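PDB 6GHS: TagI restriction endonuclease from Thermocrispum agreste, which probably cleaves DNA carrying modified cytosines such as 5-methylcytosine, pairing an SRA domain that reads the modification with an HNH nuclease domain that cuts. Local coordinates for residues Y128-W134 / Q148-I154; I49-Y55 / Y67-Q73; A2-T6 / G29-H33; D60-I65 / R105-G109. All coordinates share one frame; numbering follows the deposited sequence.

Interaction 1. Residues Y128-W134 / Q148-I154; sequences YKVVAHW and QFQLVKI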
loop_
_atom_site.group_PDB
_atom_site.type_symbol
_atom_site.label_atom_id
_atom_site.label_comp_id
_atom_site.label_asym_id
_atom_site.label_seq_id
_atom_site.Cartn_x
_atom_site.Cartn_y
_atom_site.Cartn_z
ATOM N N TYR A 128 0.600 -13.654 9.633
ATOM C CA TYR A 128 0.392 -13.473 8.198
ATOM C C TYR A 128 -0.554 -12.296 7.957
ATOM O O TYR A 128 -1.314 -11.885 8.847
ATOM C CB TYR A 128 -0.212 -14.723 7.580
ATOM C CG TYR A 128 0.734 -15.892 7.460
ATOM C CD1 TYR A 128 1.368 -16.437 8.585
ATOM C CD2 TYR A 128 0.973 -16.483 6.220
ATOM C CE1 TYR A 128 2.222 -17.517 8.471
ATOM C CE2 TYR A 128 1.830 -17.568 6.096
ATOM C CZ TYR A 128 2.454 -18.081 7.222
ATOM O OH TYR A 128 3.311 -19.157 7.104
ATOM N N LYS A 129 -0.491 -11.770 6.739
ATOM C CA LYS A 129 -1.277 -10.624 6.301
ATOM C C LYS A 129 -2.303 -11.191 5.345
ATOM O O LYS A 129 -1.976 -12.067 4.553
ATOM C CB LYS A 129 -0.353 -9.652 5.576
ATOM C CG LYS A 129 -0.966 -8.381 4.996
ATOM C CD LYS A 129 0.069 -7.685 4.094
ATOM C CE LYS A 129 -0.417 -6.383 3.464
ATOM N NZ LYS A 129 -0.562 -5.296 4.474
ATOM N N VAL A 130 -3.546 -10.733 5.433
ATOM C CA VAL A 130 -4.584 -11.144 4.482
ATOM C C VAL A 130 -4.527 -10.129 3.344
ATOM O O VAL A 130 -4.564 -8.917 3.586
ATOM C CB VAL A 130 -5.988 -11.154 5.113
ATOM C CG1 VAL A 130 -7.002 -11.746 4.141
ATOM C CG2 VAL A 130 -5.976 -11.934 6.423
ATOM N N VAL A 131 -4.433 -10.619 2.114
ATOM C CA VAL A 131 -4.190 -9.759 0.958
ATOM C C VAL A 131 -5.409 -9.623 0.045
ATOM O O VAL A 131 -5.710 -8.522 -0.418
ATOM C CB VAL A 131 -2.958 -10.250 0.177
ATOM C CG1 VAL A 131 -2.824 -9.525 -1.163
ATOM C CG2 VAL A 131 -1.706 -10.056 1.025
ATOM N N ALA A 132 -6.092 -10.728 -0.230
ATOM C CA ALA A 132 -7.288 -10.689 -1.069
ATOM C C ALA A 132 -8.264 -11.755 -0.658
ATOM O O ALA A 132 -7.900 -12.670 0.077
ATOM C CB ALA A 132 -6.911 -10.881 -2.527
ATOM N N HIS A 133 -9.500 -11.631 -1.139
ATOM C CA HIS A 133 -10.514 -12.662 -0.941
ATOM C C HIS A 133 -11.427 -12.804 -2.147
ATOM O O HIS A 133 -11.596 -11.878 -2.919
ATOM C CB HIS A 133 -11.346 -12.352 0.289
ATOM C CG HIS A 133 -12.214 -11.150 0.127
ATOM N ND1 HIS A 133 -11.850 -9.907 0.592
ATOM C CD2 HIS A 133 -13.421 -10.994 -0.467
ATOM C CE1 HIS A 133 -12.805 -9.037 0.305
ATOM N NE2 HIS A 133 -13.770 -9.672 -0.335
ATOM N N TRP A 134 -12.026 -13.973 -2.294
ATOM C CA TRP A 134 -12.915 -14.241 -3.415
ATOM C C TRP A 134 -13.821 -15.404 -3.086
ATOM O O TRP A 134 -13.700 -16.015 -2.023
ATOM C CB TRP A 134 -12.097 -14.581 -4.661
ATOM C CG TRP A 134 -11.206 -15.741 -4.432
ATOM C CD1 TRP A 134 -11.498 -17.061 -4.630
ATOM C CD2 TRP A 134 -9.880 -15.695 -3.914
ATOM N NE1 TRP A 134 -10.423 -17.839 -4.280
ATOM C CE2 TRP A 134 -9.417 -17.026 -3.838
ATOM C CE3 TRP A 134 -9.032 -14.653 -3.511
ATOM C CZ2 TRP A 134 -8.148 -17.345 -3.376
ATOM C CZ3 TRP A 134 -7.767 -14.970 -3.049
ATOM C CH2 TRP A 134 -7.336 -16.308 -2.984
ATOM N N GLN A 148 -12.803 -17.691 -0.052
ATOM C CA GLN A 148 -11.371 -17.987 0.073
ATOM C C GLN A 148 -10.516 -16.749 0.289
ATOM O O GLN A 148 -10.868 -15.655 -0.128
ATOM C CB GLN A 148 -10.873 -18.744 -1.153
ATOM C CG GLN A 148 -11.002 -20.247 -1.027
ATOM C CD GLN A 148 -10.458 -20.989 -2.233
ATOM O OE1 GLN A 148 -10.612 -20.552 -3.379
ATOM N NE2 GLN A 148 -9.821 -22.124 -1.981
ATOM N N PHE A 149 -9.382 -16.942 0.943
ATOM C CA PHE A 149 -8.504 -15.851 1.324
ATOM C C PHE A 149 -7.082 -16.181 0.893
ATOM O O PHE A 149 -6.699 -17.345 0.842
ATOM C CB PHE A 149 -8.575 -15.620 2.841
ATOM C CG PHE A 149 -9.968 -15.361 3.342
ATOM C CD1 PHE A 149 -10.812 -16.415 3.655
ATOM C CD2 PHE A 149 -10.451 -14.057 3.471
ATOM C CE1 PHE A 149 -12.102 -16.172 4.096
ATOM C CE2 PHE A 149 -11.742 -13.810 3.908
ATOM C CZ PHE A 149 -12.565 -14.867 4.226
ATOM N N GLN A 150 -6.321 -15.141 0.563
ATOM C CA GLN A 150 -4.896 -15.262 0.326
ATOM C C GLN A 150 -4.126 -14.644 1.499
ATOM O O GLN A 150 -4.304 -13.458 1.805
ATOM C CB GLN A 150 -4.538 -14.559 -0.969
ATOM C CG GLN A 150 -3.147 -14.902 -1.477
ATOM C CD GLN A 150 -2.767 -14.094 -2.696
ATOM O OE1 GLN A 150 -3.220 -12.961 -2.872
ATOM N NE2 GLN A 150 -1.928 -14.671 -3.546
ATOM N N LEU A 151 -3.286 -15.452 2.156
ATOM C CA LEU A 151 -2.468 -14.987 3.291
ATOM C C LEU A 151 -0.977 -15.079 2.968
ATOM O O LEU A 151 -0.529 -16.061 2.393
ATOM C CB LEU A 151 -2.791 -15.767 4.570
ATOM C CG LEU A 151 -4.185 -15.489 5.146
ATOM C CD1 LEU A 151 -5.233 -16.372 4.497
ATOM C CD2 LEU A 151 -4.230 -15.685 6.649
ATOM N N VAL A 152 -0.233 -14.034 3.337
ATOM C CA VAL A 152 1.199 -13.888 3.036
ATOM C C VAL A 152 1.937 -13.634 4.341
ATOM O O VAL A 152 1.496 -12.814 5.152
ATOM C CB VAL A 152 1.471 -12.681 2.108
ATOM C CG1 VAL A 152 2.975 -12.461 1.923
ATOM C CG2 VAL A 152 0.794 -12.874 0.760
ATOM N N LYS A 153 3.073 -14.295 4.532
ATOM C CA LYS A 153 3.790 -14.137 5.780
ATOM C C LYS A 153 4.383 -12.746 5.919
ATOM O O LYS A 153 5.055 -12.246 5.024
ATOM C CB LYS A 153 4.889 -15.168 5.956
ATOM C CG LYS A 153 5.549 -15.038 7.322
ATOM C CD LYS A 153 6.114 -16.350 7.789
ATOM C CE LYS A 153 6.601 -16.231 9.214
ATOM N NZ LYS A 153 7.112 -17.566 9.612
ATOM N N ILE A 154 4.111 -12.145 7.067
ATOM C CA ILE A 154 4.730 -10.910 7.466
ATOM C C ILE A 154 6.107 -11.265 8.001
ATOM O O ILE A 154 6.211 -11.988 8.993
ATOM C CB ILE A 154 3.890 -10.236 8.551
ATOM C CG1 ILE A 154 2.595 -9.726 7.930
ATOM C CG2 ILE A 154 4.647 -9.095 9.216
ATOM C CD1 ILE A 154 1.488 -9.545 8.940
#
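Trp134 and Gln148 pair within the long antiparallel beta hairpin of the SRA domain (strands 122-137 and 145-153). Backbone bonds set the register: Lys129 and Val152 bond in both directions, as do Trp134 and Gln148, while Val131 N reaches Gln150 O at 2.9 Å.

Apolar contacts line the face of Val130, Leu151 and Phe149, where Val130 CG2 lies beside Leu151 CD2 at 4.1 Å, and helix 89-100 packs on this face. Further along, Lys153 CB sits over the face of the Tyr128 ring in a CH-pi contact, while the Tyr128 hydroxyl bonds to Gly62 O.

Trp134 takes the crowded chi1 of 58°, which folds its indole over Gln148 CB and lets NE1 bond Gln148 OE1 at 2.9 Å; His237 of the second subunit meets the same ring edge-to-face. A leucine here, lacking the indole N-H and its flat face, would probably open a gap over Gln148 CB and leave OE1 to Lys236 of that subunit. Trp134 NE1 lies tilted 31° from the Gln148 amide carbonyl plane.

Interaction 2. Residues I49-Y55 / Y67-Q73; sequences IVLNGGY and YTGHGGQ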
loop_
_atom_site.group_PDB
_atom_site.type_symbol
_atom_site.label_atom_id
_atom_site.label_comp_id
_atom_site.label_asym_id
_atom_site.label_seq_id
_atom_site.Cartn_x
_atom_site.Cartn_y
_atom_site.Cartn_z
ATOM N N ILE A 49 -6.236 -17.936 12.685
ATOM C CA ILE A 49 -6.804 -19.087 12.007
ATOM C C ILE A 49 -6.003 -20.319 12.357
ATOM O O ILE A 49 -4.809 -20.228 12.613
ATOM C CB ILE A 49 -6.862 -18.919 10.471
ATOM C CG1 ILE A 49 -5.472 -18.709 9.845
ATOM C CG2 ILE A 49 -7.772 -17.753 10.110
ATOM C CD1 ILE A 49 -5.428 -19.030 8.361
ATOM N N VAL A 50 -6.683 -21.460 12.358
ATOM C CA VAL A 50 -6.078 -22.766 12.564
ATOM C C VAL A 50 -6.225 -23.536 11.275
ATOM O O VAL A 50 -7.332 -23.634 10.747
ATOM C CB VAL A 50 -6.789 -23.526 13.686
ATOM C CG1 VAL A 50 -6.374 -24.998 13.724
ATOM C CG2 VAL A 50 -6.525 -22.831 15.015
ATOM N N LEU A 51 -5.114 -24.096 10.800
ATOM C CA LEU A 51 -5.034 -24.717 9.492
ATOM C C LEU A 51 -4.684 -26.192 9.640
ATOM O O LEU A 51 -3.525 -26.550 9.837
ATOM C CB LEU A 51 -3.997 -23.972 8.650
ATOM C CG LEU A 51 -3.731 -24.443 7.210
ATOM C CD1 LEU A 51 -4.995 -24.812 6.421
ATOM C CD2 LEU A 51 -2.928 -23.373 6.486
ATOM N N ASN A 52 -5.711 -27.032 9.534
ATOM C CA ASN A 52 -5.629 -28.462 9.797
ATOM C C ASN A 52 -6.444 -29.197 8.722
ATOM O O ASN A 52 -7.358 -29.963 9.041
ATOM C CB ASN A 52 -6.190 -28.712 11.212
ATOM C CG ASN A 52 -5.836 -30.087 11.774
ATOM O OD1 ASN A 52 -5.327 -30.970 11.074
ATOM N ND2 ASN A 52 -6.114 -30.270 13.063
ATOM N N GLY A 53 -6.113 -28.941 7.450
ATOM C CA GLY A 53 -6.813 -29.525 6.283
ATOM C C GLY A 53 -8.339 -29.578 6.377
ATOM O O GLY A 53 -8.945 -30.633 6.153
ATOM N N GLY A 54 -8.950 -28.440 6.716
ATOM C CA GLY A 54 -10.402 -28.329 6.920
ATOM C C GLY A 54 -11.229 -28.473 5.652
ATOM O O GLY A 54 -12.323 -29.034 5.704
ATOM N N TYR A 55 -10.731 -27.936 4.533
ATOM C CA TYR A 55 -11.304 -28.176 3.205
ATOM C C TYR A 55 -10.205 -28.660 2.266
ATOM O O TYR A 55 -9.032 -28.337 2.478
ATOM C CB TYR A 55 -11.918 -26.903 2.628
ATOM C CG TYR A 55 -13.303 -26.572 3.134
ATOM C CD1 TYR A 55 -13.490 -26.029 4.407
ATOM C CD2 TYR A 55 -14.432 -26.769 2.336
ATOM C CE1 TYR A 55 -14.760 -25.713 4.880
ATOM C CE2 TYR A 55 -15.709 -26.458 2.801
ATOM C CZ TYR A 55 -15.866 -25.930 4.076
ATOM O OH TYR A 55 -17.113 -25.613 4.554
ATOM N N TYR A 67 -6.556 -20.009 2.160
ATOM C CA TYR A 67 -7.424 -20.526 3.226
ATOM C C TYR A 67 -8.878 -20.466 2.801
ATOM O O TYR A 67 -9.321 -19.459 2.275
ATOM C CB TYR A 67 -7.242 -19.718 4.512
ATOM C CG TYR A 67 -7.922 -20.316 5.728
ATOM C CD1 TYR A 67 -7.517 -21.550 6.241
ATOM C CD2 TYR A 67 -8.958 -19.651 6.378
ATOM C CE1 TYR A 67 -8.129 -22.109 7.355
ATOM C CE2 TYR A 67 -9.575 -20.204 7.496
ATOM C CZ TYR A 67 -9.156 -21.433 7.981
ATOM O OH TYR A 67 -9.756 -21.996 9.082
ATOM N N THR A 68 -9.613 -21.547 3.047
ATOM C CA THR A 68 -11.042 -21.623 2.736
ATOM C C THR A 68 -11.863 -21.398 3.995
ATOM O O THR A 68 -11.520 -21.881 5.068
ATOM C CB THR A 68 -11.407 -22.979 2.115
ATOM O OG1 THR A 68 -10.430 -23.322 1.124
ATOM C CG2 THR A 68 -12.793 -22.926 1.459
ATOM N N GLY A 69 -12.961 -20.672 3.839
ATOM C CA GLY A 69 -13.706 -20.133 4.960
ATOM C C GLY A 69 -14.657 -21.098 5.620
ATOM O O GLY A 69 -14.646 -22.287 5.357
ATOM N N HIS A 70 -15.489 -20.543 6.485
ATOM C CA HIS A 70 -16.415 -21.298 7.291
ATOM C C HIS A 70 -17.841 -21.173 6.753
ATOM O O HIS A 70 -18.200 -20.155 6.164
ATOM C CB HIS A 70 -16.355 -20.790 8.733
ATOM C CG HIS A 70 -17.180 -21.597 9.673
ATOM N ND1 HIS A 70 -18.482 -21.269 9.980
ATOM C CD2 HIS A 70 -16.918 -22.755 10.323
ATOM C CE1 HIS A 70 -18.979 -22.176 10.801
ATOM N NE2 HIS A 70 -18.050 -23.090 11.024
ATOM N N GLY A 71 -18.638 -22.224 6.951
ATOM C CA GLY A 71 -20.078 -22.206 6.672
ATOM C C GLY A 71 -20.572 -23.270 5.705
ATOM O O GLY A 71 -19.814 -23.775 4.875
ATOM N N GLY A 72 -21.858 -23.606 5.831
ATOM C CA GLY A 72 -22.552 -24.474 4.886
ATOM C C GLY A 72 -22.265 -25.968 4.936
ATOM O O GLY A 72 -22.450 -26.659 3.930
ATOM N N GLN A 73 -21.834 -26.484 6.085
ATOM C CA GLN A 73 -21.574 -27.918 6.222
ATOM C C GLN A 73 -22.702 -28.597 6.957
ATOM O O GLN A 73 -23.300 -28.011 7.853
ATOM C CB GLN A 73 -20.262 -28.183 6.954
ATOM C CG GLN A 73 -19.071 -28.286 6.014
ATOM C CD GLN A 73 -17.918 -29.098 6.568
ATOM O OE1 GLN A 73 -17.926 -29.522 7.725
ATOM N NE2 GLN A 73 -16.907 -29.317 5.731
HETATM O O HOH W 1 -18.035 -24.719 7.141
#
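Strand residues Ile49-Leu51 and Tyr67-Thr68 face each other without pairing, the CA atoms of Leu51 and Tyr67 being 7.9 Å apart; beyond them both segments run into glycine-containing loops that come closer, with Tyr55 CA 6.6 Å from Thr68 CA. Gly71, with a phi of 123°, adopts a backbone shape that a side chain would obstruct.

Two tyrosines carry the contact. Tyr67 has CG anti to its own nitrogen (chi1 -170°), which sends the ring toward strand 45-51. Ile49 CD1 rests over one face of that ring, 3.9 Å from its centroid, in a CH-pi contact, while Leu51 CD1 meets the ring edge at Tyr67 CD1, 4.1 Å away. In the loops, the methyl CG2 of Thr68 lies over a face of the Tyr55 ring, offset toward the rim. The Tyr55 hydroxyl accepts a bond from a water at 2.9 Å, and that water in turn accepts from Gly71 N at 2.6 Å; Gln80 also bonds the hydroxyl. A serine at Tyr55 would probably uncover Thr68 CG2 and leave the bridging water without its phenolic partner.

Around this pair of segments, strand 104-109 bonds along the backbone of Ile49 and Leu51, and Leu151 of strand 145-153 packs against both Ile49 and Tyr67. Tyr122 of strand 122-137 packs on Val50, and Asn91 of helix 89-100 bonds to His70 O.

Interaction 3. Residues A2-T6 / G29-H33; sequences AYKRT and GLHAH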
loop_
_atom_site.group_PDB
_atom_site.type_symbol
_atom_site.label_atom_id
_atom_site.label_comp_id
_atom_site.label_asym_id
_atom_site.label_seq_id
_atom_site.Cartn_x
_atom_site.Cartn_y
_atom_site.Cartn_z
ATOM N N ALA A 2 -11.773 -15.460 30.536
ATOM C CA ALA A 2 -12.387 -14.803 29.338
ATOM C C ALA A 2 -11.342 -14.513 28.251
ATOM O O ALA A 2 -10.320 -13.881 28.528
ATOM C CB ALA A 2 -13.095 -13.516 29.747
ATOM N N TYR A 3 -11.602 -14.976 27.027
ATOM C CA TYR A 3 -10.761 -14.649 25.869
ATOM C C TYR A 3 -10.868 -13.167 25.497
ATOM O O TYR A 3 -11.960 -12.610 25.447
ATOM C CB TYR A 3 -11.161 -15.492 24.664
ATOM C CG TYR A 3 -10.264 -15.311 23.466
ATOM C CD1 TYR A 3 -9.004 -15.886 23.441
ATOM C CD2 TYR A 3 -10.674 -14.572 22.352
ATOM C CE1 TYR A 3 -8.164 -15.727 22.347
ATOM C CE2 TYR A 3 -9.838 -14.410 21.246
ATOM C CZ TYR A 3 -8.583 -14.999 21.248
ATOM O OH TYR A 3 -7.719 -14.879 20.187
ATOM N N LYS A 4 -9.713 -12.561 25.235
ATOM C CA LYS A 4 -9.589 -11.176 24.779
ATOM C C LYS A 4 -8.986 -11.233 23.356
ATOM O O LYS A 4 -7.879 -11.745 23.166
ATOM C CB LYS A 4 -8.699 -10.406 25.774
ATOM C CG LYS A 4 -8.209 -9.009 25.374
ATOM C CD LYS A 4 -9.230 -7.888 25.602
ATOM C CE LYS A 4 -8.552 -6.519 25.765
ATOM N NZ LYS A 4 -7.590 -6.175 24.672
ATOM N N ARG A 5 -9.733 -10.730 22.365
ATOM C CA ARG A 5 -9.305 -10.781 20.961
ATOM C C ARG A 5 -8.207 -9.772 20.721
ATOM O O ARG A 5 -8.387 -8.577 20.945
ATOM C CB ARG A 5 -10.462 -10.514 19.992
ATOM C CG ARG A 5 -10.152 -11.010 18.587
ATOM C CD ARG A 5 -11.335 -10.948 17.640
ATOM N NE ARG A 5 -12.486 -11.701 18.140
ATOM C CZ ARG A 5 -12.598 -13.028 18.149
ATOM N NH1 ARG A 5 -11.624 -13.808 17.693
ATOM N NH2 ARG A 5 -13.706 -13.592 18.632
ATOM N N THR A 6 -7.069 -10.260 20.258
ATOM C CA THR A 6 -5.866 -9.454 20.261
ATOM C C THR A 6 -5.015 -9.784 19.060
ATOM O O THR A 6 -4.750 -10.947 18.779
ATOM C CB THR A 6 -5.104 -9.627 21.591
ATOM O OG1 THR A 6 -5.819 -8.923 22.616
ATOM C CG2 THR A 6 -3.679 -9.069 21.521
ATOM N N GLY A 29 -4.194 -18.189 24.737
ATOM C CA GLY A 29 -4.712 -16.925 24.197
ATOM C C GLY A 29 -4.504 -16.772 22.697
ATOM O O GLY A 29 -4.672 -15.680 22.166
ATOM N N LEU A 30 -4.172 -17.865 22.012
ATOM C CA LEU A 30 -3.835 -17.820 20.587
ATOM C C LEU A 30 -5.045 -17.775 19.670
ATOM O O LEU A 30 -5.010 -17.116 18.634
ATOM C CB LEU A 30 -2.962 -19.017 20.202
ATOM C CG LEU A 30 -1.481 -18.705 20.335
ATOM C CD1 LEU A 30 -1.101 -18.633 21.798
ATOM C CD2 LEU A 30 -0.649 -19.745 19.613
ATOM N N HIS A 31 -6.083 -18.513 20.045
ATOM C CA HIS A 31 -7.328 -18.602 19.297
ATOM C C HIS A 31 -8.449 -18.385 20.293
ATOM O O HIS A 31 -8.206 -18.370 21.485
ATOM C CB HIS A 31 -7.440 -19.989 18.700
ATOM C CG HIS A 31 -8.160 -20.037 17.393
ATOM N ND1 HIS A 31 -9.501 -20.330 17.290
ATOM C CD2 HIS A 31 -7.713 -19.880 16.126
ATOM C CE1 HIS A 31 -9.854 -20.331 16.017
ATOM N NE2 HIS A 31 -8.785 -20.064 15.289
ATOM N N ALA A 32 -9.674 -18.222 19.819
ATOM C CA ALA A 32 -10.811 -18.017 20.708
ATOM C C ALA A 32 -11.565 -19.305 20.965
ATOM O O ALA A 32 -12.290 -19.398 21.956
ATOM C CB ALA A 32 -11.753 -16.990 20.108
ATOM N N HIS A 33 -11.362 -20.291 20.089
ATOM C CA HIS A 33 -12.320 -21.368 19.862
ATOM C C HIS A 33 -11.653 -22.718 19.943
ATOM O O HIS A 33 -10.443 -22.820 19.778
ATOM C CB HIS A 33 -12.953 -21.238 18.470
ATOM C CG HIS A 33 -13.718 -19.971 18.265
ATOM N ND1 HIS A 33 -14.689 -19.536 19.140
ATOM C CD2 HIS A 33 -13.670 -19.053 17.274
ATOM C CE1 HIS A 33 -15.190 -18.391 18.706
ATOM N NE2 HIS A 33 -14.590 -18.075 17.574
HETATM O O HOH W 2 -5.714 -13.148 22.995
#
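Tyr3 lays its ring flat against Ala32, and this is the tight part of the contact between residues 2-6 and 29-33. Ala32 CA stands almost on the ring normal, 3.6 Å from the centroid, a CH-pi arrangement, while Ala32 CB touches Tyr3 CE2 at 3.4 Å. The ring gets there with CG anti to the backbone nitrogen (chi1 -175°), and Gly29 O lies at its edge. Asp47 takes the Tyr3 hydroxyl and a salt bridge from Arg5 NH1, which is 4.0 Å from Ala32 CB, while Gln44 bonds Arg5 NE.

The looser side is joined through solvent: a single water donates to Lys4 O at 2.6 Å and to Gly29 O at 2.9 Å, while Lys4, whose CB is directed away from 29-33, is exposed. Gly29, at a phi of 99°, is the C-prime residue of a Schellman motif ending helix 22-28, with Leu30 N bonded to Val25 O and Gly29 N to Gln26 O. Residues 2-6 thus pack on the loop that follows a Schellman-capped helix.

Interaction 4. Residues D60-I65 / R105-G109; sequences DYGDEI and RVIRG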
loop_
_atom_site.group_PDB
_atom_site.type_symbol
_atom_site.label_atom_id
_atom_site.label_comp_id
_atom_site.label_asym_id
_atom_site.label_seq_id
_atom_site.Cartn_x
_atom_site.Cartn_y
_atom_site.Cartn_z
ATOM N N ASP A 60 -1.428 -24.839 0.692
ATOM C CA ASP A 60 -0.417 -24.381 1.623
ATOM C C ASP A 60 0.941 -24.351 0.924
ATOM O O ASP A 60 1.447 -25.391 0.489
ATOM C CB ASP A 60 -0.396 -25.330 2.815
ATOM C CG ASP A 60 0.340 -24.769 4.003
ATOM O OD1 ASP A 60 1.071 -23.753 3.858
ATOM O OD2 ASP A 60 0.182 -25.359 5.104
ATOM N N TYR A 61 1.514 -23.154 0.813
ATOM C CA TYR A 61 2.821 -22.955 0.187
ATOM C C TYR A 61 3.842 -22.347 1.174
ATOM O O TYR A 61 4.829 -21.731 0.756
ATOM C CB TYR A 61 2.670 -22.067 -1.052
ATOM C CG TYR A 61 1.682 -22.567 -2.088
ATOM C CD1 TYR A 61 1.855 -23.803 -2.698
ATOM C CD2 TYR A 61 0.595 -21.787 -2.489
ATOM C CE1 TYR A 61 0.962 -24.260 -3.662
ATOM C CE2 TYR A 61 -0.302 -22.233 -3.453
ATOM C CZ TYR A 61 -0.115 -23.473 -4.036
ATOM O OH TYR A 61 -0.993 -23.936 -4.991
ATOM N N GLY A 62 3.617 -22.537 2.476
ATOM C CA GLY A 62 4.530 -22.036 3.505
ATOM C C GLY A 62 4.359 -20.554 3.753
ATOM O O GLY A 62 3.702 -20.157 4.710
ATOM N N ASP A 63 4.952 -19.742 2.882
ATOM C CA ASP A 63 4.829 -18.280 2.955
ATOM C C ASP A 63 3.534 -17.726 2.362
ATOM O O ASP A 63 3.151 -16.608 2.699
ATOM C CB ASP A 63 6.024 -17.600 2.267
ATOM C CG ASP A 63 7.261 -17.533 3.152
ATOM O OD1 ASP A 63 7.168 -17.790 4.380
ATOM O OD2 ASP A 63 8.332 -17.201 2.602
ATOM N N GLU A 64 2.903 -18.480 1.459
ATOM C CA GLU A 64 1.562 -18.170 0.928
ATOM C C GLU A 64 0.569 -19.238 1.410
ATOM O O GLU A 64 0.928 -20.414 1.523
ATOM C CB GLU A 64 1.554 -18.133 -0.617
ATOM C CG GLU A 64 1.827 -16.781 -1.281
ATOM C CD GLU A 64 1.074 -16.607 -2.605
ATOM O OE1 GLU A 64 1.712 -16.540 -3.681
ATOM O OE2 GLU A 64 -0.176 -16.544 -2.576
ATOM N N ILE A 65 -0.670 -18.821 1.692
ATOM C CA ILE A 65 -1.767 -19.739 2.034
ATOM C C ILE A 65 -3.062 -19.316 1.364
ATOM O O ILE A 65 -3.480 -18.164 1.490
ATOM C CB ILE A 65 -2.077 -19.775 3.542
ATOM C CG1 ILE A 65 -0.801 -19.879 4.371
ATOM C CG2 ILE A 65 -2.998 -20.950 3.857
ATOM C CD1 ILE A 65 -1.058 -19.930 5.858
ATOM N N ARG A 105 -2.576 -14.367 13.315
ATOM C CA ARG A 105 -1.810 -15.526 13.783
ATOM C C ARG A 105 -2.241 -16.818 13.074
ATOM O O ARG A 105 -3.361 -17.300 13.274
ATOM C CB ARG A 105 -1.979 -15.716 15.293
ATOM C CG ARG A 105 -1.360 -14.631 16.156
ATOM C CD ARG A 105 -1.435 -15.014 17.623
ATOM N NE ARG A 105 -2.822 -15.146 18.068
ATOM C CZ ARG A 105 -3.620 -14.131 18.376
ATOM N NH1 ARG A 105 -3.183 -12.876 18.312
ATOM N NH2 ARG A 105 -4.871 -14.372 18.756
ATOM N N VAL A 106 -1.360 -17.381 12.255
ATOM C CA VAL A 106 -1.569 -18.732 11.757
ATOM C C VAL A 106 -1.025 -19.740 12.771
ATOM O O VAL A 106 0.136 -19.656 13.174
ATOM C CB VAL A 106 -0.914 -18.945 10.386
ATOM C CG1 VAL A 106 -0.934 -20.424 9.980
ATOM C CG2 VAL A 106 -1.630 -18.088 9.355
ATOM N N ILE A 107 -1.886 -20.674 13.178
ATOM C CA ILE A 107 -1.525 -21.836 13.989
ATOM C C ILE A 107 -1.726 -23.030 13.085
ATOM O O ILE A 107 -2.830 -23.256 12.601
ATOM C CB ILE A 107 -2.454 -21.987 15.210
ATOM C CG1 ILE A 107 -2.356 -20.750 16.126
ATOM C CG2 ILE A 107 -2.136 -23.272 15.968
ATOM C CD1 ILE A 107 -3.684 -20.243 16.663
ATOM N N ARG A 108 -0.665 -23.792 12.850
ATOM C CA ARG A 108 -0.719 -24.896 11.892
ATOM C C ARG A 108 -0.912 -26.228 12.622
ATOM O O ARG A 108 -0.375 -26.430 13.711
ATOM C CB ARG A 108 0.547 -24.901 11.046
ATOM C CG ARG A 108 0.306 -25.226 9.581
ATOM C CD ARG A 108 1.599 -25.111 8.783
ATOM N NE ARG A 108 2.044 -23.720 8.644
ATOM C CZ ARG A 108 2.110 -23.017 7.512
ATOM N NH1 ARG A 108 1.774 -23.537 6.345
ATOM N NH2 ARG A 108 2.539 -21.759 7.551
ATOM N N GLY A 109 -1.676 -27.130 12.007
ATOM C CA GLY A 109 -2.145 -28.346 12.670
ATOM C C GLY A 109 -1.627 -29.612 12.035
ATOM O O GLY A 109 -1.172 -29.598 10.890
#
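Residues 60-65 turn from strand 59-60 into strand 64-68 and face strand 104-109 without strand pairing, the CA atoms of Ile65 and Val106 being 9.8 Å apart. The motif is a tight beta hairpin of the SRA domain with an Asx turn at Asp60, whose carboxylate is met by Arg108.

Asp60 and Arg108 form a salt bridge in which Arg108 NH1 lies between the two carboxylate oxygens, 2.6 Å from Asp60 OD1; the individual N-H bonds are bent and weak. The two flat groups are nearly coplanar, 19° apart, and the carboxylate sits at the edge of the guanidinium. The bend at chi3 of Arg108 (-70°) turns the group toward the hairpin, where NH2 makes a weak bond to Gly62 O, an atom that also accepts from the Tyr128 hydroxyl. Asp125 pairs with Arg108 NE, so the buried positive charge is probably balanced by two carboxylates, which it would help keep ionised.

Beside the salt bridge, Ile65 CD1 and Val106 CG2 meet tip to tip at 4.0 Å. The Asx turn itself is closed by Gly62 N, which reaches Asp60 OD1 at 3.1 Å on the anti side, 30° out of the carboxylate plane.

From the N terminus, interaction 3 comes first, closing the loop that holds strand 18-19 and helix 22-28. Interactions 2 and 4 follow and cross, because segment 60-65 falls between 49-55 and 67-73 while 105-109 lies beyond both; they share strand 64-68, and strands 45-51 and 104-109 are sheet neighbours. Interaction 1 opens last, in series, and joins the two long strands of the 122-153 hairpin. Arg105 links interactions 3 and 4, bonding to Thr6 O and Leu30 O, while His31 touches Val50 of interaction 2. Tyr67 O bonds to Phe149 N, and Glu64 to Gln150, joining interactions 2 and 4 to the hairpin of interaction 1 within one SRA sheet.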